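Local coordinates for L-lysine 6-monooxygenase (Pseudomonas syringae pv. tomato, PDB 5CQF), which probably acts as an FAD- and NADP-dependent oxidoreductase that hydroxylates the side-chain amine of lysine in siderophore biosynthesis, at residues K205-L210 and A345-T350. Numbering follows the deposited sequence.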
ATOM      1  N   LYS A 205      32.211   8.494 -14.491  1.00 45.67           N
ATOM      2  CA  LYS A 205      31.621   9.110 -13.308  1.00 50.33           C
ATOM      3  C   LYS A 205      30.449  10.057 -13.606  1.00 47.75           C
ATOM      4  O   LYS A 205      29.453  10.066 -12.890  1.00 43.86           O
ATOM      5  CB  LYS A 205      32.723   9.874 -12.533  1.00 55.91           C
ATOM      6  CG  LYS A 205      32.299  10.431 -11.171  1.00 63.19           C
ATOM      7  CD  LYS A 205      33.430  11.189 -10.472  1.00 70.47           C
ATOM      8  CE  LYS A 205      33.561  12.624 -10.994  1.00 75.64           C
ATOM      9  NZ  LYS A 205      34.922  13.215 -10.796  1.00 78.92           N
ATOM     10  N   ARG A 206      30.591  10.875 -14.644  1.00 48.45           N
ATOM     11  CA  ARG A 206      29.679  11.988 -14.885  1.00 45.10           C
ATOM     12  C   ARG A 206      28.803  11.657 -16.069  1.00 41.25           C
ATOM     13  O   ARG A 206      29.296  11.426 -17.161  1.00 42.65           O
ATOM     14  CB  ARG A 206      30.481  13.257 -15.140  1.00 47.57           C
ATOM     15  CG  ARG A 206      31.318  13.722 -13.953  1.00 49.75           C
ATOM     16  CD  ARG A 206      32.266  14.869 -14.330  1.00 50.40           C
ATOM     17  NE  ARG A 206      33.107  14.461 -15.459  1.00 51.54           N
ATOM     18  CZ  ARG A 206      33.821  15.277 -16.234  1.00 50.52           C
ATOM     19  NH1 ARG A 206      33.851  16.586 -16.012  1.00 50.20           N
ATOM     20  NH2 ARG A 206      34.513  14.766 -17.243  1.00 48.93           N
ATOM     21  N   TRP A 207      27.496  11.606 -15.851  1.00 39.20           N
ATOM     22  CA  TRP A 207      26.559  11.220 -16.883  1.00 35.83           C
ATOM     23  C   TRP A 207      25.536  12.304 -17.095  1.00 34.81           C
ATOM     24  O   TRP A 207      25.179  13.009 -16.162  1.00 34.98           O
ATOM     25  CB  TRP A 207      25.851   9.973 -16.476  1.00 35.75           C
ATOM     26  CG  TRP A 207      26.670   8.770 -16.617  1.00 37.41           C
ATOM     27  CD1 TRP A 207      27.585   8.319 -15.737  1.00 38.14           C
ATOM     28  CD2 TRP A 207      26.633   7.819 -17.690  1.00 37.42           C
ATOM     29  NE1 TRP A 207      28.149   7.165 -16.190  1.00 39.84           N
ATOM     30  CE2 TRP A 207      27.583   6.824 -17.389  1.00 39.27           C
ATOM     31  CE3 TRP A 207      25.887   7.710 -18.869  1.00 37.77           C
ATOM     32  CZ2 TRP A 207      27.810   5.705 -18.219  1.00 38.42           C
ATOM     33  CZ3 TRP A 207      26.098   6.593 -19.697  1.00 38.54           C
ATOM     34  CH2 TRP A 207      27.060   5.609 -19.364  1.00 38.58           C
ATOM     35  N   LEU A 208      25.085  12.450 -18.329  1.00 35.15           N
ATOM     36  CA  LEU A 208      23.925  13.265 -18.639  1.00 36.72           C
ATOM     37  C   LEU A 208      22.893  12.355 -19.216  1.00 35.98           C
ATOM     38  O   LEU A 208      23.209  11.567 -20.085  1.00 37.01           O
ATOM     39  CB  LEU A 208      24.282  14.336 -19.655  1.00 38.58           C
ATOM     40  CG  LEU A 208      23.155  15.340 -19.874  1.00 40.37           C
ATOM     41  CD1 LEU A 208      23.729  16.694 -20.208  1.00 42.69           C
ATOM     42  CD2 LEU A 208      22.182  14.932 -20.971  1.00 41.46           C
ATOM     43  N   VAL A 209      21.675  12.422 -18.706  1.00 36.18           N
ATOM     44  CA  VAL A 209      20.576  11.624 -19.229  1.00 36.70           C
ATOM     45  C   VAL A 209      19.448  12.564 -19.669  1.00 37.33           C
ATOM     46  O   VAL A 209      18.881  13.296 -18.857  1.00 35.23           O
ATOM     47  CB  VAL A 209      20.050  10.632 -18.171  1.00 37.49           C
ATOM     48  CG1 VAL A 209      18.912   9.806 -18.706  1.00 36.77           C
ATOM     49  CG2 VAL A 209      21.156   9.697 -17.709  1.00 40.74           C
ATOM     50  N   LEU A 210      19.150  12.553 -20.961  1.00 37.46           N
ATOM     51  CA  LEU A 210      18.152  13.438 -21.545  1.00 39.33           C
ATOM     52  C   LEU A 210      16.819  12.712 -21.613  1.00 37.64           C
ATOM     53  O   LEU A 210      16.744  11.592 -22.127  1.00 38.33           O
ATOM     54  CB  LEU A 210      18.601  13.807 -22.950  1.00 42.44           C
ATOM     55  CG  LEU A 210      17.727  14.717 -23.821  1.00 45.67           C
ATOM     56  CD1 LEU A 210      17.689  16.132 -23.268  1.00 47.57           C
ATOM     57  CD2 LEU A 210      18.266  14.734 -25.242  1.00 46.45           C
ATOM     58  N   ALA A 345      29.688  10.911 -20.251  1.00 40.84           N
ATOM     59  CA  ALA A 345      28.808  10.183 -21.159  1.00 40.29           C
ATOM     60  C   ALA A 345      27.394  10.694 -21.121  1.00 40.24           C
ATOM     61  O   ALA A 345      26.975  11.286 -20.142  1.00 40.02           O
ATOM     62  CB  ALA A 345      28.821   8.706 -20.843  1.00 40.91           C
ATOM     63  N   VAL A 346      26.666  10.412 -22.199  1.00 40.33           N
ATOM     64  CA  VAL A 346      25.351  10.923 -22.432  1.00 38.41           C
ATOM     65  C   VAL A 346      24.462   9.767 -22.848  1.00 41.27           C
ATOM     66  O   VAL A 346      24.918   8.886 -23.603  1.00 40.04           O
ATOM     67  CB  VAL A 346      25.398  11.969 -23.538  1.00 39.81           C
ATOM     68  CG1 VAL A 346      24.005  12.384 -23.973  1.00 40.40           C
ATOM     69  CG2 VAL A 346      26.184  13.177 -23.063  1.00 40.46           C
ATOM     70  N   VAL A 347      23.229   9.745 -22.299  1.00 39.97           N
ATOM     71  CA  VAL A 347      22.187   8.758 -22.649  1.00 39.11           C
ATOM     72  C   VAL A 347      20.968   9.488 -23.213  1.00 39.54           C
ATOM     73  O   VAL A 347      20.456  10.409 -22.590  1.00 41.03           O
ATOM     74  CB  VAL A 347      21.709   7.938 -21.440  1.00 37.47           C
ATOM     75  CG1 VAL A 347      20.549   7.041 -21.818  1.00 37.71           C
ATOM     76  CG2 VAL A 347      22.805   7.074 -20.865  1.00 36.88           C
ATOM     77  N   LEU A 348      20.501   9.083 -24.388  1.00 41.55           N
ATOM     78  CA  LEU A 348      19.386   9.757 -25.022  1.00 44.23           C
ATOM     79  C   LEU A 348      18.141   8.983 -24.754  1.00 45.23           C
ATOM     80  O   LEU A 348      17.921   7.958 -25.363  1.00 48.26           O
ATOM     81  CB  LEU A 348      19.599   9.898 -26.520  1.00 46.16           C
ATOM     82  CG  LEU A 348      20.919  10.549 -26.932  1.00 47.21           C
ATOM     83  CD1 LEU A 348      21.058  10.501 -28.440  1.00 48.75           C
ATOM     84  CD2 LEU A 348      21.025  11.982 -26.462  1.00 46.44           C
ATOM     85  N   GLY A 349      17.315   9.473 -23.832  1.00 48.69           N
ATOM     86  CA  GLY A 349      16.001   8.872 -23.598  1.00 49.18           C
ATOM     87  C   GLY A 349      14.994   9.635 -24.425  1.00 51.47           C
ATOM     88  O   GLY A 349      14.004  10.129 -23.916  1.00 55.43           O
ATOM     89  N   THR A 350      15.254   9.731 -25.714  1.00 52.40           N
ATOM     90  CA  THR A 350      14.470  10.553 -26.603  1.00 52.93           C
ATOM     91  C   THR A 350      13.274   9.814 -27.184  1.00 55.55           C
ATOM     92  O   THR A 350      12.477  10.428 -27.885  1.00 57.26           O
ATOM     93  CB  THR A 350      15.338  11.042 -27.773  1.00 54.66           C
ATOM     94  OG1 THR A 350      16.197   9.983 -28.217  1.00 55.47           O
ATOM     95  CG2 THR A 350      16.183  12.212 -27.354  1.00 54.50           C
TER
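Trp207 to Leu210 pair one for one with Ala345 to Leu348 as neighbouring parallel strands, an example of how a Rossmann-type sheet joins segments far apart in sequence. The strand axes run 18° from parallel and approach to 4.7 Å. Five backbone hydrogen bonds cross in zigzag: Ala345 N to Arg206 O, Leu208 N to Ala345 O, Val347 N to Leu208 O, Leu210 N to Val347 O, and Gly349 N to Leu210 O. Ala345 N to Arg206 O is the longest of the five at 3.2 Å; the last carries the pairing one residue past strand 345-348. Leu208 O also receives a CA-H...O contact from Val346 CA at 3.2 Å.

Trp207, Val209, Ala345 and Val347 share the face on which helix 214-226 packs. The indole lies across its neighbour strand because CG stands anti to the carbonyl carbon (chi1 -76°). Ala345 CB sits over one face of the six-membered ring, 3.6 Å from its centroid, in a CH-pi contact. Val347 CG2 meets the same ring obliquely, 3.5 Å from Trp207 CZ3, while Val209 CG2 rests against Val347 CB at 4.2 Å, the two side chains alongside each other. Trp207 NE1 hydrogen-bonds to Pro204 O, which helps to fix the ring's rotation.

On the other face of the sheet, Leu208 CB touches Val346 CG2, and Leu210 CD2 reaches Leu348 CD2 and, at 3.9 Å, Thr350 CG2. Strand 338-343 packs against Leu208 on this side. Arg206 turns its guanidinium from the pairing, and NH2 forms a salt bridge with Asp344 OD1.

Strand 206-210 runs into a GxGxxA pattern at Gly211, consistent with a dinucleotide-binding turn, probably for NADP. Peptide groups set spacing and register, and side chains fill both faces, helix 214-226 packing against Trp207, Val209 and Val347.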